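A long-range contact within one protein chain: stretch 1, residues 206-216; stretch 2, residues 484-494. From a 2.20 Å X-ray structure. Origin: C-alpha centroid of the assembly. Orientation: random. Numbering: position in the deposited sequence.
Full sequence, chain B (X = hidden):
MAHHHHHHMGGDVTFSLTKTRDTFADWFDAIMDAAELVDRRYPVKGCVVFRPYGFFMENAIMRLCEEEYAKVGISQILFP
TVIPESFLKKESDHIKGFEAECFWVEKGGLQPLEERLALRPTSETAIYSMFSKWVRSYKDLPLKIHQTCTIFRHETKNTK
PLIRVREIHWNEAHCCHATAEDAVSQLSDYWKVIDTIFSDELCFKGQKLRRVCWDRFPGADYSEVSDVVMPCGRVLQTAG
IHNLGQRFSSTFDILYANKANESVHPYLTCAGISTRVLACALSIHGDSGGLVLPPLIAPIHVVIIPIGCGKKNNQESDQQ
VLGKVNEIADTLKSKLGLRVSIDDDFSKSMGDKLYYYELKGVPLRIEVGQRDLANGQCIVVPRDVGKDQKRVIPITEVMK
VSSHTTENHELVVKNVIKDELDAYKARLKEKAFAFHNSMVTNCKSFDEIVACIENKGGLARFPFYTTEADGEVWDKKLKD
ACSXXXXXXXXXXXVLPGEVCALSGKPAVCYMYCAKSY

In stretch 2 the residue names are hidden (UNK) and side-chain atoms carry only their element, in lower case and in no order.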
ATOM      1  N   GLY B 206      19.444 -14.498   8.223  1.00 27.02           N
ATOM      2  CA  GLY B 206      19.210 -15.617   7.326  1.00 27.59           C
ATOM      3  C   GLY B 206      20.518 -16.047   6.699  1.00 27.81           C
ATOM      4  O   GLY B 206      21.464 -15.266   6.650  1.00 27.73           O
ATOM      5  N   GLN B 207      20.576 -17.288   6.218  1.00 27.68           N
ATOM      6  CA  GLN B 207      21.753 -17.765   5.487  1.00 26.89           C
ATOM      7  C   GLN B 207      21.671 -17.371   4.016  1.00 28.24           C
ATOM      8  O   GLN B 207      20.816 -17.869   3.280  1.00 27.39           O
ATOM      9  CB  GLN B 207      21.895 -19.287   5.598  1.00 27.22           C
ATOM     10  CG  GLN B 207      23.137 -19.840   4.898  1.00 30.50           C
ATOM     11  CD  GLN B 207      24.437 -19.315   5.493  1.00 33.02           C
ATOM     12  OE1 GLN B 207      24.674 -19.434   6.693  1.00 36.00           O
ATOM     13  NE2 GLN B 207      25.290 -18.745   4.650  1.00 34.77           N
ATOM     14  N   LYS B 208      22.565 -16.477   3.595  1.00 27.59           N
ATOM     15  CA  LYS B 208      22.679 -16.091   2.192  1.00 27.49           C
ATOM     16  C   LYS B 208      23.328 -17.218   1.399  1.00 27.20           C
ATOM     17  O   LYS B 208      24.438 -17.628   1.720  1.00 26.90           O
ATOM     18  CB  LYS B 208      23.514 -14.820   2.055  1.00 30.44           C
ATOM     19  CG  LYS B 208      23.979 -14.531   0.627  1.00 38.72           C
ATOM     20  CD  LYS B 208      24.475 -13.097   0.480  1.00 42.07           C
ATOM     21  CE  LYS B 208      24.898 -12.795  -0.946  1.00 46.69           C
ATOM     22  NZ  LYS B 208      25.221 -11.350  -1.102  1.00 50.09           N
ATOM     23  N   LEU B 209      22.637 -17.705   0.368  1.00 26.67           N
ATOM     24  CA  LEU B 209      23.156 -18.773  -0.480  1.00 26.65           C
ATOM     25  C   LEU B 209      22.918 -18.526  -1.954  1.00 25.11           C
ATOM     26  O   LEU B 209      21.933 -17.905  -2.340  1.00 26.63           O
ATOM     27  CB  LEU B 209      22.487 -20.100  -0.131  1.00 26.13           C
ATOM     28  CG  LEU B 209      22.645 -20.628   1.289  1.00 26.09           C
ATOM     29  CD1 LEU B 209      21.691 -21.794   1.498  1.00 22.93           C
ATOM     30  CD2 LEU B 209      24.095 -21.025   1.574  1.00 19.91           C
ATOM     31  N   ARG B 210      23.824 -19.045  -2.772  1.00 24.42           N
ATOM     32  CA  ARG B 210      23.542 -19.306  -4.162  1.00 24.69           C
ATOM     33  C   ARG B 210      22.763 -20.631  -4.201  1.00 26.32           C
ATOM     34  O   ARG B 210      23.309 -21.693  -3.889  1.00 23.00           O
ATOM     35  CB  ARG B 210      24.840 -19.414  -4.968  1.00 25.53           C
ATOM     36  CG  ARG B 210      24.649 -19.732  -6.461  1.00 26.61           C
ATOM     37  CD  ARG B 210      24.105 -18.549  -7.235  1.00 29.17           C
ATOM     38  NE  ARG B 210      25.079 -17.462  -7.358  1.00 35.33           N
ATOM     39  CZ  ARG B 210      26.067 -17.409  -8.259  1.00 38.46           C
ATOM     40  NH1 ARG B 210      26.245 -18.382  -9.148  1.00 39.48           N
ATOM     41  NH2 ARG B 210      26.892 -16.366  -8.269  1.00 38.31           N
ATOM     42  N   ARG B 211      21.484 -20.562  -4.571  1.00 26.44           N
ATOM     43  CA  ARG B 211      20.646 -21.759  -4.651  1.00 26.92           C
ATOM     44  C   ARG B 211      21.256 -22.752  -5.638  1.00 25.35           C
ATOM     45  O   ARG B 211      21.772 -22.358  -6.683  1.00 25.07           O
ATOM     46  CB  ARG B 211      19.211 -21.383  -5.052  1.00 28.36           C
ATOM     47  CG  ARG B 211      18.239 -22.548  -5.238  1.00 29.34           C
ATOM     48  CD  ARG B 211      17.870 -23.203  -3.922  1.00 30.62           C
ATOM     49  NE  ARG B 211      16.973 -22.402  -3.087  1.00 35.26           N
ATOM     50  CZ  ARG B 211      17.055 -22.296  -1.752  1.00 40.72           C
ATOM     51  NH1 ARG B 211      18.034 -22.886  -1.068  1.00 40.32           N
ATOM     52  NH2 ARG B 211      16.164 -21.564  -1.084  1.00 38.22           N
ATOM     53  N   VAL B 212      21.230 -24.037  -5.288  1.00 24.68           N
ATOM     54  CA  VAL B 212      21.725 -25.086  -6.189  1.00 24.97           C
ATOM     55  C   VAL B 212      21.135 -24.935  -7.597  1.00 24.56           C
ATOM     56  O   VAL B 212      19.956 -24.609  -7.759  1.00 23.41           O
ATOM     57  CB  VAL B 212      21.421 -26.498  -5.657  1.00 26.42           C
ATOM     58  CG1 VAL B 212      22.257 -26.784  -4.406  1.00 23.93           C
ATOM     59  CG2 VAL B 212      19.922 -26.676  -5.397  1.00 27.81           C
ATOM     60  N   CYS B 213      21.966 -25.165  -8.607  1.00 25.42           N
ATOM     61  CA  CYS B 213      21.617 -24.811  -9.980  1.00 28.24           C
ATOM     62  C   CYS B 213      20.455 -25.632 -10.556  1.00 29.30           C
ATOM     63  O   CYS B 213      19.732 -25.147 -11.423  1.00 31.31           O
ATOM     64  CB  CYS B 213      22.849 -24.875 -10.887  1.00 28.00           C
ATOM     65  SG  CYS B 213      23.588 -26.492 -11.034  1.00 31.67           S
ATOM     66  N   TRP B 214      20.242 -26.842 -10.047  1.00 28.46           N
ATOM     67  CA  TRP B 214      19.091 -27.667 -10.472  1.00 28.60           C
ATOM     68  C   TRP B 214      17.757 -27.259  -9.817  1.00 30.27           C
ATOM     69  O   TRP B 214      16.728 -27.863 -10.116  1.00 32.63           O
ATOM     70  CB  TRP B 214      19.363 -29.160 -10.218  1.00 27.33           C
ATOM     71  CG  TRP B 214      19.614 -29.498  -8.773  1.00 28.36           C
ATOM     72  CD1 TRP B 214      18.678 -29.770  -7.819  1.00 30.10           C
ATOM     73  CD2 TRP B 214      20.889 -29.578  -8.121  1.00 25.61           C
ATOM     74  NE1 TRP B 214      19.291 -30.023  -6.614  1.00 31.96           N
ATOM     75  CE2 TRP B 214      20.648 -29.907  -6.772  1.00 28.43           C
ATOM     76  CE3 TRP B 214      22.210 -29.407  -8.549  1.00 26.31           C
ATOM     77  CZ2 TRP B 214      21.685 -30.069  -5.841  1.00 28.87           C
ATOM     78  CZ3 TRP B 214      23.240 -29.564  -7.623  1.00 26.57           C
ATOM     79  CH2 TRP B 214      22.971 -29.891  -6.285  1.00 27.43           C
ATOM     80  N   ASP B 215      17.773 -26.257  -8.935  1.00 28.58           N
ATOM     81  CA  ASP B 215      16.549 -25.727  -8.311  1.00 32.22           C
ATOM     82  C   ASP B 215      16.477 -24.187  -8.376  1.00 31.06           C
ATOM     83  O   ASP B 215      15.930 -23.534  -7.478  1.00 31.83           O
ATOM     84  CB  ASP B 215      16.456 -26.214  -6.851  1.00 34.56           C
ATOM     85  CG  ASP B 215      15.044 -26.133  -6.280  1.00 41.52           C
ATOM     86  OD1 ASP B 215      14.063 -26.256  -7.043  1.00 44.21           O
ATOM     87  OD2 ASP B 215      14.920 -25.948  -5.049  1.00 47.13           O
ATOM     88  N   ARG B 216      17.035 -23.620  -9.443  1.00 30.52           N
ATOM     89  CA  ARG B 216      16.927 -22.196  -9.753  1.00 31.53           C
ATOM     90  C   ARG B 216      15.475 -21.772  -9.975  1.00 32.15           C
ATOM     91  O   ARG B 216      14.632 -22.585 -10.367  1.00 28.58           O
ATOM     92  CB  ARG B 216      17.657 -21.890 -11.062  1.00 33.70           C
ATOM     93  CG  ARG B 216      19.150 -21.821 -10.982  1.00 39.01           C
ATOM     94  CD  ARG B 216      19.723 -21.702 -12.381  1.00 44.45           C
ATOM     95  NE  ARG B 216      19.636 -22.968 -13.108  1.00 51.65           N
ATOM     96  CZ  ARG B 216      19.690 -23.101 -14.432  1.00 53.91           C
ATOM     97  NH1 ARG B 216      19.816 -22.046 -15.228  1.00 54.53           N
ATOM     98  NH2 ARG B 216      19.603 -24.311 -14.966  1.00 56.04           N
ATOM     99  N   UNK B 484      16.228 -34.016   4.061  1.00 36.98           N
ATOM    100  CA  UNK B 484      16.905 -32.729   3.947  1.00 36.50           C
ATOM    101  C   UNK B 484      17.394 -32.560   2.525  1.00 35.57           C
ATOM    102  O   UNK B 484      17.707 -33.537   1.831  1.00 34.84           O
ATOM    103  c   UNK B 484      18.072 -32.642   4.921  1.00 34.68           C
ATOM    104  N   UNK B 485      17.476 -31.315   2.089  1.00 34.85           N
ATOM    105  CA  UNK B 485      17.931 -31.037   0.741  1.00 35.32           C
ATOM    106  C   UNK B 485      19.125 -30.114   0.731  1.00 32.78           C
ATOM    107  O   UNK B 485      19.304 -29.290   1.629  1.00 31.47           O
ATOM    108  c   UNK B 485      16.800 -30.451  -0.090  1.00 37.43           C
ATOM    109  o   UNK B 485      14.078 -29.552  -0.362  1.00 49.82           O
ATOM    110  o   UNK B 485      14.956 -27.602  -0.904  1.00 48.56           O
ATOM    111  c   UNK B 485      16.295 -29.105   0.365  1.00 43.33           C
ATOM    112  c   UNK B 485      15.016 -28.723  -0.352  1.00 47.72           C
ATOM    113  N   UNK B 486      19.949 -30.255  -0.299  1.00 32.63           N
ATOM    114  CA  UNK B 486      21.056 -29.351  -0.491  1.00 30.63           C
ATOM    115  C   UNK B 486      20.470 -28.026  -0.976  1.00 30.97           C
ATOM    116  O   UNK B 486      19.841 -27.968  -2.024  1.00 31.14           O
ATOM    117  c   UNK B 486      22.670 -31.214  -0.963  1.00 30.17           C
ATOM    118  c   UNK B 486      22.083 -29.897  -1.481  1.00 31.83           C
ATOM    119  c   UNK B 486      23.183 -28.879  -1.701  1.00 30.31           C
ATOM    120  c   UNK B 486      23.646 -31.875  -1.930  1.00 31.92           C
ATOM    121  N   UNK B 487      20.679 -26.977  -0.185  1.00 28.95           N
ATOM    122  CA  UNK B 487      20.105 -25.666  -0.440  1.00 28.61           C
ATOM    123  C   UNK B 487      20.992 -24.819  -1.316  1.00 27.63           C
ATOM    124  O   UNK B 487      20.506 -24.109  -2.197  1.00 28.45           O
ATOM    125  c   UNK B 487      17.520 -25.788   1.204  1.00 33.93           C
ATOM    126  n   UNK B 487      16.743 -24.576   1.400  1.00 39.87           N
ATOM    127  n   UNK B 487      14.819 -23.302   1.359  1.00 44.97           N
ATOM    128  c   UNK B 487      19.871 -24.942   0.886  1.00 28.49           C
ATOM    129  c   UNK B 487      18.917 -25.675   1.800  1.00 33.52           C
ATOM    130  n   UNK B 487      14.777 -25.458   0.583  1.00 45.67           N
ATOM    131  c   UNK B 487      15.448 -24.449   1.114  1.00 43.32           C
ATOM    132  N   UNK B 488      22.294 -24.872  -1.057  1.00 28.91           N
ATOM    133  CA  UNK B 488      23.271 -24.170  -1.884  1.00 29.63           C
ATOM    134  C   UNK B 488      24.561 -23.865  -1.141  1.00 29.68           C
ATOM    135  O   UNK B 488      24.816 -24.390  -0.049  1.00 29.25           O
ATOM    136  N   UNK B 489      25.368 -23.006  -1.749  1.00 27.80           N
ATOM    137  CA  UNK B 489      26.618 -22.566  -1.158  1.00 29.27           C
ATOM    138  C   UNK B 489      26.707 -21.046  -1.212  1.00 29.91           C
ATOM    139  O   UNK B 489      25.995 -20.403  -1.974  1.00 27.67           O
ATOM    140  n   UNK B 489      28.905 -21.450  -4.926  1.00 24.29           N
ATOM    141  c   UNK B 489      28.103 -22.572  -3.217  1.00 25.75           C
ATOM    142  n   UNK B 489      27.329 -22.781  -4.336  1.00 23.37           N
ATOM    143  c   UNK B 489      27.800 -23.200  -1.896  1.00 26.53           C
ATOM    144  c   UNK B 489      27.832 -22.096  -5.350  1.00 26.39           C
ATOM    145  c   UNK B 489      29.097 -21.733  -3.597  1.00 28.53           C
ATOM    146  N   UNK B 490      27.584 -20.486  -0.390  1.00 33.69           N
ATOM    147  CA  UNK B 490      27.880 -19.060  -0.417  1.00 34.78           C
ATOM    148  C   UNK B 490      29.172 -18.855  -1.189  1.00 35.71           C
ATOM    149  O   UNK B 490      30.228 -19.276  -0.722  1.00 35.86           O
ATOM    150  c   UNK B 490      28.030 -18.539   1.009  1.00 36.38           C
ATOM    151  c   UNK B 490      28.036 -17.022   1.086  1.00 38.38           C
ATOM    152  o   UNK B 490      28.496 -16.335   0.171  1.00 39.55           O
ATOM    153  n   UNK B 490      27.532 -16.495   2.192  1.00 39.09           N
ATOM    154  N   UNK B 491      29.103 -18.230  -2.384  1.00 36.48           N
ATOM    155  CA  UNK B 491      30.318 -18.073  -3.179  1.00 38.65           C
ATOM    156  C   UNK B 491      31.389 -17.214  -2.500  1.00 42.06           C
ATOM    157  O   UNK B 491      32.577 -17.372  -2.795  1.00 43.42           O
ATOM    158  c   UNK B 491      29.815 -17.396  -4.463  1.00 38.94           C
ATOM    159  c   UNK B 491      28.378 -17.676  -4.513  1.00 35.88           C
ATOM    160  c   UNK B 491      27.933 -17.683  -3.091  1.00 37.01           C
ATOM    161  N   UNK B 492      30.965 -16.333  -1.596  1.00 44.59           N
ATOM    162  CA  UNK B 492      31.882 -15.485  -0.827  1.00 47.40           C
ATOM    163  C   UNK B 492      32.658 -16.234   0.269  1.00 48.41           C
ATOM    164  O   UNK B 492      33.604 -15.683   0.831  1.00 48.43           O
ATOM    165  c   UNK B 492      30.512 -13.387  -1.274  1.00 50.04           C
ATOM    166  c   UNK B 492      31.116 -14.305  -0.215  1.00 47.46           C
ATOM    167  o   UNK B 492      31.208 -13.079  -2.269  1.00 49.13           O
ATOM    168  o   UNK B 492      29.341 -12.980  -1.108  1.00 49.55           O
ATOM    169  N   UNK B 493      32.250 -17.463   0.585  1.00 48.39           N
ATOM    170  CA  UNK B 493      33.017 -18.325   1.479  1.00 50.16           C
ATOM    171  C   UNK B 493      34.013 -19.111   0.645  1.00 52.20           C
ATOM    172  O   UNK B 493      33.621 -19.885  -0.225  1.00 52.47           O
ATOM    173  c   UNK B 493      30.299 -19.708   3.922  1.00 52.10           C
ATOM    174  c   UNK B 493      32.113 -19.312   2.219  1.00 50.25           C
ATOM    175  o   UNK B 493      29.172 -19.311   4.278  1.00 52.08           O
ATOM    176  c   UNK B 493      31.260 -18.703   3.310  1.00 52.36           C
ATOM    177  o   UNK B 493      30.667 -20.890   4.050  1.00 53.78           O
ATOM    178  N   UNK B 494      35.300 -18.925   0.908  1.00 54.17           N
ATOM    179  CA  UNK B 494      36.322 -19.624   0.128  1.00 55.84           C
ATOM    180  C   UNK B 494      36.863 -20.859   0.841  1.00 53.73           C
ATOM    181  O   UNK B 494      37.232 -20.805   2.012  1.00 50.33           O
ATOM    182  c   UNK B 494      37.352 -18.294  -1.769  1.00 60.22           C
ATOM    183  n   UNK B 494      37.346 -16.993  -2.055  1.00 61.48           N
ATOM    184  o   UNK B 494      37.279 -19.167  -2.638  1.00 62.35           O
ATOM    185  c   UNK B 494      37.449 -18.674  -0.298  1.00 57.49           C
TER
HETATM  186  O   HOH W   1      27.776 -16.967   4.989  1.00 47.03           O
HETATM  187  O   HOH W   2      24.875 -23.774  -5.079  1.00 26.95           O

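Position 484 carries a single side-chain carbon and lies out of reach of stretch 1; it is A484. Position 485 has three carbons in a row, the third bearing two oxygens, which makes it E485. Its OE2 comes to 4.5 Å from D215 OD2, a like-charged approach.

Position 486 has four carbons, forked at the first, with one arm two carbons long: I486. Its CG2 packs against V212 CG1 at 3.5 Å, and its CB sits at the edge of the W214 ring, 4.4 Å from CZ2.

At 487, three carbons lead to a nitrogen and then to a carbon holding two more, the pattern of arginine. R487 NH1 forms a salt bridge with E485 OE2 at 2.6 Å, within stretch 2, while its CB lies 3.7 Å from L209 CD1. R211 NH1 lies over one face of the R487 guanidinium; R211 NH1 and R487 NE, 3.3 Å apart, are both donors and cannot bond to each other. Instead R211 NH1 donates to R487 O at 3.0 Å, and V212 N reaches the same oxygen at 3.2 Å.

Position 488 has no side-chain atoms, and its backbone angles (156/-167) suit only glycine. A CB on G488 would point toward stretch 1 and fall 2.0 Å from R210 O; without one, G488 CA approaches that oxygen to 3.2 Å in a CA-H...O contact.

Position 489 shows one carbon and a five-membered ring of three carbons and two nitrogens, hence H489. CE1 of its ring lies 4.0 Å from R210 CB, and water 2 links H489 ND1 (2.7 Å) to R210 O (2.9 Å).

Position 490 has two carbons, the second with one oxygen and one nitrogen, which lies 3.3 Å from K208 O at an angle too poor for a hydrogen bond; it is N490. Its OD1 accepts from the backbone N of position 492 at 3.0 Å. Position 491 closes three carbons onto its own nitrogen: P491, whose CG lies 4.0 Å from R210 CB and over one face of the R210 guanidinium. Position 492, two carbons ending in two oxygens, is D492; OD2 stays 4.4 Å from K208 NZ, beyond a salt bridge. Position 493 has three carbons ending in two oxygens, E493, whose OE1 takes a hydrogen bond from water 1 (2.8 Å), which also accepts from Q207 NE2 (3.1 Å). Position 494 repeats the amide pattern, N494, without touching stretch 1.

The contact rests on a short antiparallel pairing: R210 N donates to H489 O at 2.7 Å, and H489 N returns a bond to R210 O at 3.2 Å. G488 permits the close backbone approach, water 2 bridges the central pair, water 1 joins Q207 NE2 to E493 OE1 at one end, and at the other V212 packs against I486.

Stretch 2 (484-494) AEIRGHNPDEN
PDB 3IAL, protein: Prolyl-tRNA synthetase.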